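Local coordinates for periplasmic molybdate-binding protein (Azotobacter vinelandii, PDB 1ATG) that binds tungstate in the cleft between its two domains and probably captures molybdate in the periplasm for an ABC transporter, at residues A[99-111]-A[133-146]. Sequence-based numbering, arbitrary orientation.
Sequences LAGNGWRHIAISN and KLTAQERIVEANSV. With WO4 (tungstate(VI)ion), chain B; ACT (acetate ion), chain C.
Arg139 lays its guanidinium against the indole of Trp104 and turns NE and NH2 to carbonyls of the loop that leads into strand 107-110. Arg139 NH2 sits over the ring, and Arg139 CZ lies 3.9 Å from the centroid of the six-membered ring of Trp104, a cation-pi contact with the planes tilted 39°. Arg139 NH2 also donates to Gly101 O (3.0 Å), in the guanidinium plane and on a carbonyl lone pair, and less straight to Trp104 O. A bend at chi3 turns Arg139 NE onto Arg105 O, 3.2 Å away. Arg139 NH1 bonds Gln137 OE1 at 2.9 Å, and Lys133 NZ reaches that oxygen from the other face of the amide. Arginine suits this place because one flat cation can serve several carbonyls while covering an aromatic face; with an alanine here, the carbonyls of Gly101, Trp104 and Arg105 would probably lose these donors and the indole the cation over its face. Trp104 NE1 is satisfied by Val98 O, and Leu134 CD2 packs on Trp104 CH2. Beyond the arginine, strands 107-110 and 140-143 run parallel, joined by helices 116-127 and 131-136 in a beta-alpha-beta crossover of one domain of this periplasmic binding-protein fold. Five backbone bonds, from Ile107 N to Arg139 O (2.8 Å) through Asn111 N to Ala143 O, alternate between the strands. Branched Ile107, Ile109 and Ile140 suit the sheet face toward helix 116-127, where Ile109 CD1 meets Ile140 CG2 at 3.9 Å. At the C-terminal ends, the Asn111 amide stacks on the Glu142 carboxylate, planes 7° apart, and a water bridges their oxygens; Asn111 OD1 also accepts from Gln113 N. Ser145 OG caps the next helix at Gln148 N, while Val146 N donates to tungstate O1 at 2.8 Å, nearly straight at 174°.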
ATOM      1  N   LEU A  99      -2.038 -14.355  17.003  1.00  7.02           N
ATOM      2  CA  LEU A  99      -2.599 -15.007  15.833  1.00  7.63           C
ATOM      3  C   LEU A  99      -2.933 -16.477  16.009  1.00  8.85           C
ATOM      4  O   LEU A  99      -3.800 -16.999  15.310  1.00  8.94           O
ATOM      5  CB  LEU A  99      -1.634 -14.860  14.653  1.00  6.93           C
ATOM      6  CG  LEU A  99      -1.558 -13.447  14.076  1.00  6.97           C
ATOM      7  CD1 LEU A  99      -0.392 -13.360  13.095  1.00  8.76           C
ATOM      8  CD2 LEU A  99      -2.855 -13.060  13.386  1.00  8.16           C
ATOM      9  N   ALA A 100      -2.197 -17.169  16.870  1.00  8.33           N
ATOM     10  CA  ALA A 100      -2.407 -18.596  17.073  1.00  9.97           C
ATOM     11  C   ALA A 100      -3.477 -18.897  18.110  1.00 11.38           C
ATOM     12  O   ALA A 100      -3.805 -20.077  18.301  1.00 13.73           O
ATOM     13  CB  ALA A 100      -1.087 -19.244  17.482  1.00 11.77           C
ATOM     14  N   GLY A 101      -4.037 -17.890  18.761  1.00 11.14           N
ATOM     15  CA  GLY A 101      -5.045 -18.095  19.788  1.00 11.76           C
ATOM     16  C   GLY A 101      -6.464 -17.788  19.323  1.00 10.83           C
ATOM     17  O   GLY A 101      -6.741 -17.444  18.181  1.00 10.81           O
ATOM     18  N   ASN A 102      -7.381 -17.929  20.280  1.00 10.98           N
ATOM     19  CA  ASN A 102      -8.803 -17.708  20.031  1.00 11.98           C
ATOM     20  C   ASN A 102      -9.340 -16.515  20.794  1.00 12.29           C
ATOM     21  O   ASN A 102     -10.548 -16.416  21.050  1.00 14.28           O
ATOM     22  CB  ASN A 102      -9.577 -18.988  20.373  1.00 15.80           C
ATOM     23  CG  ASN A 102      -9.162 -20.168  19.516  1.00 20.26           C
ATOM     24  OD1 ASN A 102      -8.951 -20.053  18.306  1.00 22.22           O
ATOM     25  ND2 ASN A 102      -9.027 -21.331  20.147  1.00 26.95           N
ATOM     26  N   GLY A 103      -8.488 -15.550  21.116  1.00 12.31           N
ATOM     27  CA  GLY A 103      -8.861 -14.341  21.830  1.00 12.24           C
ATOM     28  C   GLY A 103      -9.322 -13.190  20.952  1.00 10.03           C
ATOM     29  O   GLY A 103      -9.319 -12.027  21.359  1.00 11.81           O
ATOM     30  N   TRP A 104      -9.790 -13.473  19.752  1.00  8.69           N
ATOM     31  CA  TRP A 104     -10.249 -12.472  18.796  1.00  7.90           C
ATOM     32  C   TRP A 104     -11.148 -13.197  17.806  1.00  6.86           C
ATOM     33  O   TRP A 104     -11.054 -14.431  17.660  1.00  8.39           O
ATOM     34  CB  TRP A 104      -9.083 -11.791  18.092  1.00  7.39           C
ATOM     35  CG  TRP A 104      -8.109 -12.746  17.468  1.00  7.61           C
ATOM     36  CD1 TRP A 104      -7.052 -13.358  18.091  1.00  8.17           C
ATOM     37  CD2 TRP A 104      -8.105 -13.211  16.118  1.00  6.43           C
ATOM     38  NE1 TRP A 104      -6.394 -14.171  17.204  1.00  8.92           N
ATOM     39  CE2 TRP A 104      -7.007 -14.095  15.985  1.00  7.21           C
ATOM     40  CE3 TRP A 104      -8.890 -12.963  14.997  1.00  6.32           C
ATOM     41  CZ2 TRP A 104      -6.722 -14.729  14.782  1.00  7.29           C
ATOM     42  CZ3 TRP A 104      -8.603 -13.591  13.811  1.00  6.24           C
ATOM     43  CH2 TRP A 104      -7.513 -14.472  13.696  1.00  7.81           C
ATOM     44  N   ARG A 105     -11.970 -12.450  17.103  1.00  5.52           N
ATOM     45  CA  ARG A 105     -12.962 -13.013  16.203  1.00  5.69           C
ATOM     46  C   ARG A 105     -12.465 -13.059  14.773  1.00  5.05           C
ATOM     47  O   ARG A 105     -12.151 -14.153  14.281  1.00  8.07           O
ATOM     48  CB  ARG A 105     -14.272 -12.222  16.344  1.00  5.70           C
ATOM     49  CG  ARG A 105     -14.900 -12.372  17.736  1.00  6.67           C
ATOM     50  CD  ARG A 105     -15.974 -11.316  17.973  1.00  7.32           C
ATOM     51  NE  ARG A 105     -15.297 -10.033  18.272  1.00  6.04           N
ATOM     52  CZ  ARG A 105     -15.963  -8.993  18.769  1.00  6.20           C
ATOM     53  NH1 ARG A 105     -17.272  -9.061  18.966  1.00  6.70           N
ATOM     54  NH2 ARG A 105     -15.324  -7.879  19.055  1.00  7.25           N
ATOM     55  N   HIS A 106     -12.409 -11.929  14.086  1.00  4.28           N
ATOM     56  CA  HIS A 106     -11.980 -11.879  12.696  1.00  4.43           C
ATOM     57  C   HIS A 106     -10.734 -11.033  12.469  1.00  3.74           C
ATOM     58  O   HIS A 106     -10.405 -10.145  13.251  1.00  4.22           O
ATOM     59  CB  HIS A 106     -13.100 -11.271  11.840  1.00  5.02           C
ATOM     60  CG  HIS A 106     -14.384 -12.044  11.918  1.00  7.01           C
ATOM     61  ND1 HIS A 106     -15.410 -11.738  12.788  1.00  6.50           N
ATOM     62  CD2 HIS A 106     -14.783 -13.150  11.239  1.00  7.07           C
ATOM     63  CE1 HIS A 106     -16.403 -12.605  12.626  1.00  8.13           C
ATOM     64  NE2 HIS A 106     -16.043 -13.468  11.694  1.00  7.94           N
ATOM     65  N   ILE A 107     -10.065 -11.344  11.362  1.00  3.90           N
ATOM     66  CA  ILE A 107      -8.902 -10.587  10.923  1.00  3.84           C
ATOM     67  C   ILE A 107      -9.182 -10.118   9.506  1.00  4.13           C
ATOM     68  O   ILE A 107      -9.529 -10.931   8.611  1.00  4.84           O
ATOM     69  CB  ILE A 107      -7.614 -11.431  11.002  1.00  4.13           C
ATOM     70  CG1 ILE A 107      -6.421 -10.576  10.548  1.00  5.05           C
ATOM     71  CG2 ILE A 107      -7.675 -12.748  10.238  1.00  5.39           C
ATOM     72  CD1 ILE A 107      -5.077 -11.199  10.885  1.00  6.01           C
ATOM     73  N   ALA A 108      -9.073  -8.823   9.269  1.00  3.97           N
ATOM     74  CA  ALA A 108      -9.264  -8.231   7.953  1.00  3.96           C
ATOM     75  C   ALA A 108      -7.989  -8.363   7.136  1.00  3.85           C
ATOM     76  O   ALA A 108      -6.929  -7.858   7.543  1.00  4.54           O
ATOM     77  CB  ALA A 108      -9.676  -6.772   8.072  1.00  5.14           C
ATOM     78  N   ILE A 109      -8.070  -9.082   6.016  1.00  4.17           N
ATOM     79  CA  ILE A 109      -6.909  -9.256   5.145  1.00  3.81           C
ATOM     80  C   ILE A 109      -7.357  -8.895   3.747  1.00  4.81           C
ATOM     81  O   ILE A 109      -8.345  -9.453   3.231  1.00  5.85           O
ATOM     82  CB  ILE A 109      -6.312 -10.669   5.170  1.00  5.10           C
ATOM     83  CG1 ILE A 109      -6.041 -11.086   6.620  1.00  5.83           C
ATOM     84  CG2 ILE A 109      -5.061 -10.734   4.300  1.00  5.53           C
ATOM     85  CD1 ILE A 109      -5.336 -12.400   6.808  1.00  5.92           C
ATOM     86  N   SER A 110      -6.659  -7.967   3.105  1.00  5.06           N
ATOM     87  CA  SER A 110      -7.070  -7.599   1.745  0.50  5.01           C
ATOM     88  C   SER A 110      -6.855  -8.802   0.827  1.00  4.68           C
ATOM     89  O   SER A 110      -6.011  -9.666   1.025  1.00  5.31           O
ATOM     90  CB  SER A 110      -6.413  -6.328   1.260  0.50  5.22           C
ATOM     91  OG  SER A 110      -5.011  -6.347   1.306  0.50  5.04           O
ATOM     92  N   ASN A 111      -7.682  -8.860  -0.213  1.00  6.02           N
ATOM     93  CA  ASN A 111      -7.674  -9.969  -1.169  1.00  6.20           C
ATOM     94  C   ASN A 111      -6.295 -10.135  -1.774  1.00  5.64           C
ATOM     95  O   ASN A 111      -5.879  -9.226  -2.499  1.00  6.34           O
ATOM     96  CB  ASN A 111      -8.738  -9.612  -2.210  1.00  7.14           C
ATOM     97  CG  ASN A 111      -8.889 -10.647  -3.306  1.00  9.19           C
ATOM     98  OD1 ASN A 111      -8.046 -11.508  -3.478  1.00  9.07           O
ATOM     99  ND2 ASN A 111     -10.025 -10.571  -4.013  1.00 11.19           N
ATOM    100  N   LYS A 133      -5.862 -23.135   9.078  1.00  7.17           N
ATOM    101  CA  LYS A 133      -6.748 -23.137  10.251  1.00  8.84           C
ATOM    102  C   LYS A 133      -7.671 -21.933  10.265  1.00  7.98           C
ATOM    103  O   LYS A 133      -8.889 -22.071  10.469  1.00  8.91           O
ATOM    104  CB  LYS A 133      -5.886 -23.172  11.512  0.50 12.31           C
ATOM    105  CG  LYS A 133      -6.595 -22.900  12.828  0.50 18.25           C
ATOM    106  CD  LYS A 133      -5.711 -22.082  13.762  0.50 19.20           C
ATOM    107  CE  LYS A 133      -6.181 -22.141  15.201  0.50 22.16           C
ATOM    108  NZ  LYS A 133      -7.078 -21.001  15.537  0.50 18.97           N
ATOM    109  N   LEU A 134      -7.129 -20.727  10.028  1.00  7.69           N
ATOM    110  CA  LEU A 134      -7.965 -19.524  10.100  1.00  7.08           C
ATOM    111  C   LEU A 134      -8.950 -19.456   8.955  1.00  7.29           C
ATOM    112  O   LEU A 134     -10.062 -18.910   9.097  1.00  9.12           O
ATOM    113  CB  LEU A 134      -7.081 -18.278  10.168  1.00  7.35           C
ATOM    114  CG  LEU A 134      -6.281 -18.174  11.466  1.00  7.76           C
ATOM    115  CD1 LEU A 134      -5.323 -16.989  11.389  1.00  9.50           C
ATOM    116  CD2 LEU A 134      -7.168 -18.056  12.698  1.00 10.34           C
ATOM    117  N   THR A 135      -8.622 -20.029   7.810  1.00  7.62           N
ATOM    118  CA  THR A 135      -9.543 -20.107   6.687  1.00  8.16           C
ATOM    119  C   THR A 135     -10.671 -21.082   7.014  1.00  8.40           C
ATOM    120  O   THR A 135     -11.853 -20.769   6.828  1.00 10.07           O
ATOM    121  CB  THR A 135      -8.796 -20.561   5.423  1.00  8.73           C
ATOM    122  OG1 THR A 135      -7.798 -19.580   5.086  1.00  8.42           O
ATOM    123  CG2 THR A 135      -9.738 -20.713   4.237  1.00 11.15           C
ATOM    124  N   ALA A 136     -10.337 -22.252   7.563  1.00  9.44           N
ATOM    125  CA  ALA A 136     -11.348 -23.246   7.929  1.00  9.48           C
ATOM    126  C   ALA A 136     -12.308 -22.713   8.986  1.00 10.66           C
ATOM    127  O   ALA A 136     -13.519 -22.997   8.966  1.00 10.70           O
ATOM    128  CB  ALA A 136     -10.686 -24.515   8.444  1.00 10.73           C
ATOM    129  N   GLN A 137     -11.775 -21.938   9.929  1.00  9.61           N
ATOM    130  CA  GLN A 137     -12.570 -21.328  10.982  1.00  9.57           C
ATOM    131  C   GLN A 137     -13.334 -20.105  10.509  1.00  9.42           C
ATOM    132  O   GLN A 137     -14.060 -19.489  11.319  1.00  9.84           O
ATOM    133  CB  GLN A 137     -11.649 -20.944  12.145  1.00 10.45           C
ATOM    134  CG  GLN A 137     -11.085 -22.178  12.841  1.00 11.15           C
ATOM    135  CD  GLN A 137     -10.091 -21.839  13.919  1.00 12.96           C
ATOM    136  OE1 GLN A 137      -9.531 -20.732  13.983  1.00 11.87           O
ATOM    137  NE2 GLN A 137      -9.845 -22.791  14.806  1.00 14.16           N
ATOM    138  N   GLU A 138     -13.187 -19.679   9.273  1.00  8.50           N
ATOM    139  CA  GLU A 138     -13.866 -18.521   8.718  1.00  9.52           C
ATOM    140  C   GLU A 138     -13.548 -17.249   9.489  1.00  7.49           C
ATOM    141  O   GLU A 138     -14.384 -16.348   9.676  1.00  9.39           O
ATOM    142  CB  GLU A 138     -15.381 -18.786   8.628  1.00 11.67           C
ATOM    143  CG  GLU A 138     -15.687 -19.945   7.679  1.00 16.63           C
ATOM    144  CD  GLU A 138     -17.163 -20.081   7.370  1.00 23.62           C
ATOM    145  OE1 GLU A 138     -17.982 -19.951   8.301  1.00 30.61           O
ATOM    146  OE2 GLU A 138     -17.501 -20.317   6.190  1.00 32.56           O
ATOM    147  N   ARG A 139     -12.311 -17.147   9.961  1.00  6.71           N
ATOM    148  CA  ARG A 139     -11.910 -15.954  10.709  1.00  6.67           C
ATOM    149  C   ARG A 139     -11.287 -14.894   9.840  1.00  5.79           C
ATOM    150  O   ARG A 139     -11.166 -13.753  10.310  1.00  6.85           O
ATOM    151  CB  ARG A 139     -11.011 -16.374  11.868  1.00  8.92           C
ATOM    152  CG  ARG A 139     -11.926 -17.099  12.871  1.00 10.96           C
ATOM    153  CD  ARG A 139     -11.116 -17.770  13.938  1.00 11.65           C
ATOM    154  NE  ARG A 139     -10.512 -16.835  14.878  1.00  9.34           N
ATOM    155  CZ  ARG A 139      -9.578 -17.212  15.740  1.00  9.61           C
ATOM    156  NH1 ARG A 139      -9.142 -18.475  15.733  1.00 10.40           N
ATOM    157  NH2 ARG A 139      -9.066 -16.367  16.605  1.00  9.16           N
ATOM    158  N   ILE A 140     -10.926 -15.209   8.611  1.00  6.42           N
ATOM    159  CA  ILE A 140     -10.349 -14.201   7.735  1.00  5.70           C
ATOM    160  C   ILE A 140     -11.467 -13.549   6.951  1.00  6.69           C
ATOM    161  O   ILE A 140     -12.289 -14.253   6.339  1.00  8.76           O
ATOM    162  CB  ILE A 140      -9.330 -14.822   6.767  1.00  6.66           C
ATOM    163  CG1 ILE A 140      -8.168 -15.448   7.526  1.00  6.76           C
ATOM    164  CG2 ILE A 140      -8.850 -13.783   5.766  1.00  7.11           C
ATOM    165  CD1 ILE A 140      -7.267 -16.320   6.666  1.00  7.82           C
ATOM    166  N   VAL A 141     -11.538 -12.235   7.002  1.00  5.72           N
ATOM    167  CA  VAL A 141     -12.563 -11.490   6.272  1.00  7.30           C
ATOM    168  C   VAL A 141     -11.847 -10.772   5.142  1.00  6.86           C
ATOM    169  O   VAL A 141     -10.968  -9.934   5.368  1.00  7.55           O
ATOM    170  CB  VAL A 141     -13.347 -10.544   7.176  1.00  9.04           C
ATOM    171  CG1 VAL A 141     -14.437  -9.809   6.393  1.00 11.60           C
ATOM    172  CG2 VAL A 141     -14.007 -11.328   8.306  1.00  9.74           C
ATOM    173  N   GLU A 142     -12.167 -11.157   3.915  1.00  6.06           N
ATOM    174  CA  GLU A 142     -11.515 -10.608   2.737  1.00  8.33           C
ATOM    175  C   GLU A 142     -11.955  -9.187   2.488  1.00  8.01           C
ATOM    176  O   GLU A 142     -13.144  -8.873   2.383  1.00 13.74           O
ATOM    177  CB  GLU A 142     -11.859 -11.526   1.556  1.00 10.55           C
ATOM    178  CG  GLU A 142     -11.030 -11.232   0.310  1.00 15.95           C
ATOM    179  CD  GLU A 142     -11.541 -12.072  -0.853  1.00 23.53           C
ATOM    180  OE1 GLU A 142     -12.580 -11.691  -1.426  1.00 29.34           O
ATOM    181  OE2 GLU A 142     -10.909 -13.099  -1.156  1.00 31.41           O
ATOM    182  N   ALA A 143     -11.021  -8.248   2.450  1.00  6.38           N
ATOM    183  CA  ALA A 143     -11.251  -6.850   2.141  1.00  6.57           C
ATOM    184  C   ALA A 143     -10.857  -6.610   0.683  1.00  6.29           C
ATOM    185  O   ALA A 143      -9.996  -7.333   0.178  1.00  7.32           O
ATOM    186  CB  ALA A 143     -10.468  -5.957   3.084  1.00  7.35           C
ATOM    187  N   ASN A 144     -11.444  -5.608   0.038  1.00  6.53           N
ATOM    188  CA  ASN A 144     -11.139  -5.421  -1.380  1.00  7.38           C
ATOM    189  C   ASN A 144      -9.930  -4.542  -1.636  1.00  7.85           C
ATOM    190  O   ASN A 144      -9.568  -4.361  -2.790  1.00  8.60           O
ATOM    191  CB  ASN A 144     -12.366  -4.939  -2.161  1.00 11.81           C
ATOM    192  CG  ASN A 144     -12.791  -3.543  -1.783  1.00 14.17           C
ATOM    193  OD1 ASN A 144     -12.127  -2.816  -1.041  1.00 16.26           O
ATOM    194  ND2 ASN A 144     -13.949  -3.149  -2.328  1.00 18.62           N
ATOM    195  N   SER A 145      -9.277  -4.078  -0.573  1.00  5.54           N
ATOM    196  CA  SER A 145      -8.088  -3.243  -0.670  1.00  4.95           C
ATOM    197  C   SER A 145      -7.516  -3.141   0.745  1.00  4.67           C
ATOM    198  O   SER A 145      -8.242  -3.405   1.711  1.00  4.44           O
ATOM    199  CB  SER A 145      -8.423  -1.849  -1.184  1.00  5.56           C
ATOM    200  OG  SER A 145      -9.073  -1.098  -0.187  1.00  7.00           O
ATOM    201  N   VAL A 146      -6.255  -2.686   0.853  1.00  4.28           N
ATOM    202  CA  VAL A 146      -5.745  -2.466   2.214  1.00  4.39           C
ATOM    203  C   VAL A 146      -6.381  -1.234   2.828  1.00  3.90           C
ATOM    204  O   VAL A 146      -6.478  -1.120   4.057  1.00  4.41           O
ATOM    205  CB  VAL A 146      -4.218  -2.482   2.278  1.00  4.35           C
ATOM    206  CG1 VAL A 146      -3.584  -1.204   1.773  1.00  4.28           C
ATOM    207  CG2 VAL A 146      -3.743  -2.759   3.706  1.00  4.35           C
TER
HETATM  208  W   WO4 B 250      -3.085  -2.207  -1.978  1.00  5.39           W
HETATM  209  O1  WO4 B 250      -4.776  -2.010  -1.470  1.00  5.04           O
HETATM  210  O2  WO4 B 250      -2.137  -0.832  -1.529  1.00  3.47           O
HETATM  211  O3  WO4 B 250      -2.358  -3.630  -1.224  1.00  6.63           O
HETATM  212  O4  WO4 B 250      -2.968  -2.412  -3.734  1.00  4.45           O
HETATM  213  C   ACT C 301     -14.762  -8.955  14.803  1.00  4.87           C
HETATM  214  O   ACT C 301     -13.582  -9.300  14.584  1.00  5.01           O
HETATM  215  OXT ACT C 301     -15.730  -9.702  14.468  1.00  6.02           O
HETATM  216  CH3 ACT C 301     -15.082  -7.680  15.508  1.00  5.32           C
HETATM  217  O   HOH W   1      -5.765 -18.744  15.850  1.00 14.03           O
HETATM  218  O   HOH W   2      -8.787 -22.361  17.166  1.00 43.84           O
HETATM  219  O   HOH W   3      -9.360 -13.967  -3.690  1.00 27.51           O